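Homoserine kinase (Cytophaga hutchinsonii, PDB 4P52) probably catalyses the ATP-dependent phosphorylation of L-homoserine to O-phospho-L-homoserine, as a homoserine kinase of the GHMP kinase family. Local coordinates at residues A131-L135 with L136-M140; V204-K207 with D208-I212; Q221-A224 with Q225-N228. One frame throughout, in Å; residues are numbered along the deposited sequence.

Contact 1 of 3, residues A131-L135 with L136-M140; sequences AINQL and LGNKM
Asn133 and Met140, a selenomethionine in this model, meet through the side-chain amide of the one and the backbone of the other. Asn133 ND2 donates to Met140 O at 3.0 Å, with the acceptor close to the plane of the amide, while Met140 N gives its hydrogen to Asn133 OD1 at 3.2 Å, in the carbonyl plane and on a lone pair. The amide thus reads both the N-H and the C=O of one residue. With chi1 at -171° the Asn133 side chain leans beside its own carbonyl carbon, which carries the amide over to the departing chain. Replacing Asn133 by alanine removes the amide, and the N-H and C=O of Met140 would probably lose these partners, leaving the loop less firmly tied to the helix end. Tyr94 of helix 86-98 adds a third hold through its OH on Asn133 OD1, and Leu145 packs nearby. Water 1 donates to Asn133 O and accepts from Lys139 N, and water 2 donates to both Gln134 OE1 and Asn138 OD1. Ile132 CD1 lies 4.1 Å from Leu136 CD1, the two side chains lying side by side and packing on helix 86-98 and strand 52-61. Asn138 N to Asn133 O at 2.7 Å and Gly137 N to Gln134 O at 3.0 Å, with Gly137 at positive phi as the C-prime residue, make the Schellman motif that ends helix 120-135.

Contact 2 of 3, residues V204-K207 with D208-I212; sequences VQTK and DARNI
Gln205 lies beside Asp208 at the start of helix 206-211, both side chains running the same way. CB and CG of Gln205 do the touching, CB at 3.3 Å from Asp208 OD2, while its amide leads away, its plane turned 72° from the carboxylate. Gln205 O accepts from Ala209 N at 3.3 Å, the opening bond of the helix. Thr206 follows: the turn that sets OG1 beside the backbone N leaves its methyl CG2 on the side of Arg210, 3.8 Å from Arg210 NH1, and its carbonyl takes a weak bond from Arg210 N. Lys207 comes next. One face of the Arg210 guanidinium lies over its CA, with NH2 3.9 Å from Lys207 CA. Lys207 O receives a nearly straight bond from Asn211 N at 3.2 Å, with a weak second one from Arg210 N. Its ammonium NZ stays 4.4 Å from Asp208 OD1, opposite charges that may attract weakly, too far apart for a salt bridge. Beyond the two segments, Ala209 O accepts a hydrogen bond from Arg257 NE, and Thr206 packs on Ser284. The whole is the first turn of a short surface helix, entered through Gln205 at the N-cap position after strand 194-200 of the four-stranded antiparallel sheet.

Contact 3 of 3, residues Q221-A224 with Q225-N228; sequences QAVA and QWGN
Trp226 lays one face of its indole over the preceding turn of its own helix, 219-237, an i to i+3 and i to i+4 packing along a single helix. Ala222 O stands 3.3 Å above the ring plane, offset toward the rim, and Val223 CA makes a CH-pi contact with the five-membered ring, 3.7 Å from its centroid and 17° off the normal. Around the six-membered ring, Ala222 CB touches CZ3 of Trp226 at 3.6 Å and Val223 CG2 touches CZ2 of Trp226 at 3.5 Å. The ring folds back in this way because Trp226 CG sits between the backbone N and the carbonyl carbon (chi1 61°). The indole also belongs to the dimer interface: its NE1 bonds to Phe42 O of the second subunit, whose Trp226 packs against this one. The i to i+4 helical hydrogen bonds run on under the ring, with Trp226 N giving to Ala222 O at 2.8 Å and Gly227 N to Val223 O at 3.0 Å, the latter nearly straight at 172°. Ala222 O therefore serves as bond acceptor while also lying against the indole. Gln225 turns another way, its amide bonded to Asp250 and to the backbone N of His251. Asn228 also reaches across the dimer, its OD1 bonded to Arg177 NE of the second subunit, while its ND2 donates to Gln249 O and its backbone N makes a weak bond to Ala224 O at 3.3 Å.

How the contacts relate
Going from the N terminus, the three contacts come in series along the chain; none nests in or crosses another, and each joins residues only a few positions apart without closing a long loop. Contact 1 ends helix 120-135, in the region of the GHMP kinase N-terminal family, where that helix packs against helix 86-98 and strands 26-36 and 52-61. Contact 2 begins helix 206-211, after strand 194-200 of the four-stranded antiparallel sheet. Contact 3 follows in helix 219-237 and joins that helix to the second subunit. Contacts 2 and 3 have centres about 23 Å apart, whereas contact 1 lies on the opposite side of the chain's centre, about 36 Å and 42 Å from their centres.

Contact 1 of 3, residues A131-L135 with L136-M140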
loop_
_atom_site.group_PDB
_atom_site.type_symbol
_atom_site.label_atom_id
_atom_site.label_comp_id
_atom_site.label_asym_id
_atom_site.label_seq_id
_atom_site.Cartn_x
_atom_site.Cartn_y
_atom_site.Cartn_z
ATOM N N ALA A 131 28.721 6.736 -13.527
ATOM C CA ALA A 131 30.121 6.943 -13.906
ATOM C C ALA A 131 30.286 8.071 -14.896
ATOM O O ALA A 131 31.078 8.985 -14.642
ATOM C CB ALA A 131 30.738 5.675 -14.464
ATOM N N ILE A 132 29.542 8.016 -16.009
ATOM C CA ILE A 132 29.715 8.987 -17.100
ATOM C C ILE A 132 29.380 10.390 -16.614
ATOM O O ILE A 132 30.065 11.372 -16.963
ATOM C CB ILE A 132 28.926 8.609 -18.383
ATOM C CG1 ILE A 132 29.341 9.482 -19.569
ATOM C CG2 ILE A 132 27.420 8.710 -18.196
ATOM C CD1 ILE A 132 30.786 9.291 -19.994
ATOM N N ASN A 133 28.366 10.471 -15.759
ATOM C CA ASN A 133 27.931 11.751 -15.243
ATOM C C ASN A 133 28.983 12.402 -14.342
ATOM O O ASN A 133 29.279 13.590 -14.455
ATOM C CB ASN A 133 26.594 11.600 -14.515
ATOM C CG ASN A 133 25.990 12.937 -14.135
ATOM O OD1 ASN A 133 25.796 13.821 -14.991
ATOM N ND2 ASN A 133 25.666 13.090 -12.848
ATOM N N GLN A 134 29.575 11.621 -13.456
ATOM C CA GLN A 134 30.580 12.194 -12.614
ATOM C C GLN A 134 31.843 12.513 -13.407
ATOM O O GLN A 134 32.377 13.603 -13.295
ATOM C CB GLN A 134 30.874 11.334 -11.397
ATOM C CG GLN A 134 31.816 12.076 -10.451
ATOM C CD GLN A 134 31.753 11.587 -9.019
ATOM O OE1 GLN A 134 30.672 11.253 -8.520
ATOM N NE2 GLN A 134 32.914 11.541 -8.341
ATOM N N LEU A 135 32.294 11.582 -14.238
ATOM C CA LEU A 135 33.492 11.777 -15.056
ATOM C C LEU A 135 33.461 13.040 -15.933
ATOM O O LEU A 135 34.481 13.691 -16.106
ATOM C CB LEU A 135 33.750 10.546 -15.928
ATOM C CG LEU A 135 34.996 10.562 -16.829
ATOM C CD1 LEU A 135 36.281 10.375 -16.040
ATOM C CD2 LEU A 135 34.864 9.457 -17.853
ATOM N N LEU A 136 32.306 13.382 -16.489
ATOM C CA LEU A 136 32.218 14.563 -17.345
ATOM C C LEU A 136 31.825 15.803 -16.566
ATOM O O LEU A 136 31.331 16.762 -17.140
ATOM C CB LEU A 136 31.219 14.327 -18.487
ATOM C CG LEU A 136 31.568 13.236 -19.503
ATOM C CD1 LEU A 136 30.588 13.283 -20.653
ATOM C CD2 LEU A 136 32.983 13.399 -20.053
ATOM N N GLY A 137 32.011 15.786 -15.252
ATOM C CA GLY A 137 31.793 16.981 -14.430
ATOM C C GLY A 137 30.394 17.231 -13.911
ATOM O O GLY A 137 30.012 18.371 -13.753
ATOM N N ASN A 138 29.620 16.181 -13.644
ATOM C CA ASN A 138 28.301 16.319 -12.981
ATOM C C ASN A 138 27.323 17.284 -13.630
ATOM O O ASN A 138 26.733 18.119 -12.963
ATOM C CB ASN A 138 28.474 16.639 -11.494
ATOM C CG ASN A 138 29.144 15.497 -10.740
ATOM O OD1 ASN A 138 28.475 14.567 -10.289
ATOM N ND2 ASN A 138 30.476 15.535 -10.650
ATOM N N LYS A 139 27.134 17.134 -14.931
ATOM C CA LYS A 139 26.263 18.007 -15.702
ATOM C C LYS A 139 24.787 17.808 -15.407
ATOM O O LYS A 139 23.968 18.643 -15.760
ATOM C CB LYS A 139 26.497 17.783 -17.194
ATOM C CG LYS A 139 27.863 18.231 -17.664
ATOM C CD LYS A 139 28.035 17.929 -19.142
ATOM C CE LYS A 139 29.375 18.446 -19.667
ATOM N NZ LYS A 139 29.691 19.811 -19.164
HETATM N N MSE A 140 24.447 16.684 -14.791
HETATM C CA MSE A 140 23.064 16.379 -14.452
HETATM C C MSE A 140 22.972 15.981 -13.008
HETATM O O MSE A 140 23.928 15.460 -12.416
HETATM C CB MSE A 140 22.633 15.196 -15.281
HETATM C CG MSE A 140 22.593 15.511 -16.759
HETATM SE SE MSE A 140 21.225 14.325 -17.532
HETATM C CE MSE A 140 19.880 15.763 -17.796
HETATM O O HOH W 1 28.529 15.125 -16.497
HETATM O O HOH W 2 28.221 12.059 -8.836
#

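Contact 2 of 3, residues V204-K207 with D208-I212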
loop_
_atom_site.group_PDB
_atom_site.type_symbol
_atom_site.label_atom_id
_atom_site.label_comp_id
_atom_site.label_asym_id
_atom_site.label_seq_id
_atom_site.Cartn_x
_atom_site.Cartn_y
_atom_site.Cartn_z
ATOM N N VAL A 204 17.645 -20.360 -12.411
ATOM C CA VAL A 204 16.269 -20.271 -12.833
ATOM C C VAL A 204 16.241 -19.104 -13.819
ATOM O O VAL A 204 16.709 -17.983 -13.489
ATOM C CB VAL A 204 15.381 -19.955 -11.605
ATOM C CG1 VAL A 204 13.986 -19.486 -12.009
ATOM C CG2 VAL A 204 15.335 -21.148 -10.659
ATOM N N GLN A 205 15.706 -19.370 -15.015
ATOM C CA GLN A 205 15.510 -18.331 -16.024
ATOM C C GLN A 205 14.540 -17.205 -15.580
ATOM O O GLN A 205 13.539 -17.470 -14.887
ATOM C CB GLN A 205 15.041 -18.968 -17.335
ATOM C CG GLN A 205 16.048 -19.917 -17.960
ATOM C CD GLN A 205 17.456 -19.335 -18.073
ATOM O OE1 GLN A 205 18.406 -19.836 -17.458
ATOM N NE2 GLN A 205 17.596 -18.272 -18.859
ATOM N N THR A 206 14.845 -15.957 -15.963
ATOM C CA THR A 206 13.916 -14.821 -15.753
ATOM C C THR A 206 12.671 -15.032 -16.618
ATOM O O THR A 206 11.538 -14.778 -16.171
ATOM C CB THR A 206 14.571 -13.448 -16.057
ATOM O OG1 THR A 206 15.711 -13.278 -15.209
ATOM C CG2 THR A 206 13.592 -12.286 -15.794
ATOM N N LYS A 207 12.919 -15.535 -17.832
ATOM C CA LYS A 207 11.910 -15.899 -18.820
ATOM C C LYS A 207 10.791 -16.790 -18.239
ATOM O O LYS A 207 9.603 -16.513 -18.444
ATOM C CB LYS A 207 12.598 -16.587 -20.013
ATOM C CG LYS A 207 11.702 -16.829 -21.216
ATOM C CD LYS A 207 12.284 -17.900 -22.133
ATOM C CE LYS A 207 11.390 -18.150 -23.343
ATOM N NZ LYS A 207 10.097 -18.811 -22.992
ATOM N N ASP A 208 11.175 -17.854 -17.524
ATOM C CA ASP A 208 10.212 -18.827 -16.982
ATOM C C ASP A 208 9.539 -18.303 -15.726
ATOM O O ASP A 208 8.393 -18.657 -15.447
ATOM C CB ASP A 208 10.898 -20.159 -16.698
ATOM C CG ASP A 208 11.570 -20.732 -17.931
ATOM O OD1 ASP A 208 10.959 -20.638 -19.044
ATOM O OD2 ASP A 208 12.703 -21.267 -17.780
ATOM N N ALA A 209 10.256 -17.451 -14.987
ATOM C CA ALA A 209 9.697 -16.721 -13.843
ATOM C C ALA A 209 8.656 -15.649 -14.211
ATOM O O ALA A 209 7.883 -15.260 -13.342
ATOM C CB ALA A 209 10.809 -16.128 -12.972
ATOM N N ARG A 210 8.655 -15.167 -15.465
ATOM C CA ARG A 210 7.645 -14.216 -15.972
ATOM C C ARG A 210 6.423 -14.934 -16.483
ATOM O O ARG A 210 5.293 -14.621 -16.075
ATOM C CB ARG A 210 8.183 -13.333 -17.102
ATOM C CG ARG A 210 8.957 -12.091 -16.660
ATOM C CD ARG A 210 9.226 -11.143 -17.830
ATOM N NE ARG A 210 9.345 -11.853 -19.116
ATOM C CZ ARG A 210 10.491 -12.267 -19.665
ATOM N NH1 ARG A 210 11.653 -12.047 -19.058
ATOM N NH2 ARG A 210 10.476 -12.907 -20.832
ATOM N N ASN A 211 6.664 -15.887 -17.379
ATOM C CA ASN A 211 5.623 -16.724 -17.975
ATOM C C ASN A 211 4.763 -17.473 -16.995
ATOM O O ASN A 211 3.603 -17.783 -17.280
ATOM C CB ASN A 211 6.233 -17.744 -18.942
ATOM C CG ASN A 211 6.819 -17.090 -20.173
ATOM O OD1 ASN A 211 8.021 -17.187 -20.430
ATOM N ND2 ASN A 211 5.975 -16.390 -20.930
ATOM N N ILE A 212 5.313 -17.778 -15.839
ATOM C CA ILE A 212 4.576 -18.606 -14.909
ATOM C C ILE A 212 3.572 -17.803 -14.053
ATOM O O ILE A 212 2.675 -18.379 -13.472
ATOM C CB ILE A 212 5.534 -19.437 -14.063
ATOM C CG1 ILE A 212 4.824 -20.649 -13.483
ATOM C CG2 ILE A 212 6.173 -18.552 -13.013
ATOM C CD1 ILE A 212 5.739 -21.579 -12.717
#

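Contact 3 of 3, residues Q221-A224 with Q225-N228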
loop_
_atom_site.group_PDB
_atom_site.type_symbol
_atom_site.label_atom_id
_atom_site.label_comp_id
_atom_site.label_asym_id
_atom_site.label_seq_id
_atom_site.Cartn_x
_atom_site.Cartn_y
_atom_site.Cartn_z
ATOM N N GLN A 221 -8.192 -11.874 -3.871
ATOM C CA GLN A 221 -6.752 -12.073 -3.750
ATOM C C GLN A 221 -6.007 -10.753 -3.910
ATOM O O GLN A 221 -5.038 -10.488 -3.187
ATOM C CB GLN A 221 -6.217 -13.077 -4.785
ATOM C CG GLN A 221 -6.411 -14.556 -4.482
ATOM C CD GLN A 221 -5.906 -14.971 -3.094
ATOM O OE1 GLN A 221 -6.605 -14.797 -2.084
ATOM N NE2 GLN A 221 -4.700 -15.536 -3.042
ATOM N N ALA A 222 -6.425 -9.930 -4.870
ATOM C CA ALA A 222 -5.773 -8.643 -5.055
ATOM C C ALA A 222 -5.938 -7.751 -3.797
ATOM O O ALA A 222 -4.981 -7.106 -3.345
ATOM C CB ALA A 222 -6.290 -7.945 -6.306
ATOM N N VAL A 223 -7.146 -7.758 -3.224
ATOM C CA VAL A 223 -7.468 -6.960 -2.044
ATOM C C VAL A 223 -6.583 -7.404 -0.898
ATOM O O VAL A 223 -5.959 -6.570 -0.236
ATOM C CB VAL A 223 -8.943 -7.118 -1.645
ATOM C CG1 VAL A 223 -9.184 -6.675 -0.204
ATOM C CG2 VAL A 223 -9.826 -6.353 -2.622
ATOM N N ALA A 224 -6.514 -8.718 -0.675
ATOM C CA ALA A 224 -5.615 -9.255 0.336
ATOM C C ALA A 224 -4.204 -8.699 0.134
ATOM O O ALA A 224 -3.533 -8.307 1.105
ATOM C CB ALA A 224 -5.615 -10.779 0.303
ATOM N N GLN A 225 -3.756 -8.631 -1.122
ATOM C CA GLN A 225 -2.383 -8.183 -1.396
ATOM C C GLN A 225 -2.223 -6.675 -1.160
ATOM O O GLN A 225 -1.233 -6.225 -0.567
ATOM C CB GLN A 225 -1.947 -8.565 -2.811
ATOM C CG GLN A 225 -0.453 -8.436 -3.043
ATOM C CD GLN A 225 0.287 -9.760 -3.002
ATOM O OE1 GLN A 225 -0.168 -10.749 -2.394
ATOM N NE2 GLN A 225 1.437 -9.796 -3.667
ATOM N N TRP A 226 -3.179 -5.869 -1.603
ATOM C CA TRP A 226 -2.931 -4.430 -1.433
ATOM C C TRP A 226 -3.121 -3.906 -0.005
ATOM O O TRP A 226 -2.510 -2.902 0.383
ATOM C CB TRP A 226 -3.575 -3.554 -2.510
ATOM C CG TRP A 226 -5.064 -3.593 -2.646
ATOM C CD1 TRP A 226 -5.985 -3.312 -1.684
ATOM C CD2 TRP A 226 -5.803 -3.815 -3.853
ATOM N NE1 TRP A 226 -7.257 -3.393 -2.202
ATOM C CE2 TRP A 226 -7.173 -3.696 -3.532
ATOM C CE3 TRP A 226 -5.438 -4.128 -5.166
ATOM C CZ2 TRP A 226 -8.188 -3.878 -4.483
ATOM C CZ3 TRP A 226 -6.433 -4.310 -6.103
ATOM C CH2 TRP A 226 -7.799 -4.185 -5.762
ATOM N N GLY A 227 -3.945 -4.619 0.771
ATOM C CA GLY A 227 -3.927 -4.493 2.219
ATOM C C GLY A 227 -2.501 -4.670 2.745
ATOM O O GLY A 227 -2.021 -3.837 3.510
ATOM N N ASN A 228 -1.812 -5.728 2.299
ATOM C CA ASN A 228 -0.481 -6.063 2.807
ATOM C C ASN A 228 0.559 -5.041 2.405
ATOM O O ASN A 228 1.425 -4.682 3.209
ATOM C CB ASN A 228 -0.061 -7.485 2.404
ATOM C CG ASN A 228 -0.874 -8.566 3.126
ATOM O OD1 ASN A 228 -1.685 -8.271 4.007
ATOM N ND2 ASN A 228 -0.659 -9.827 2.758
#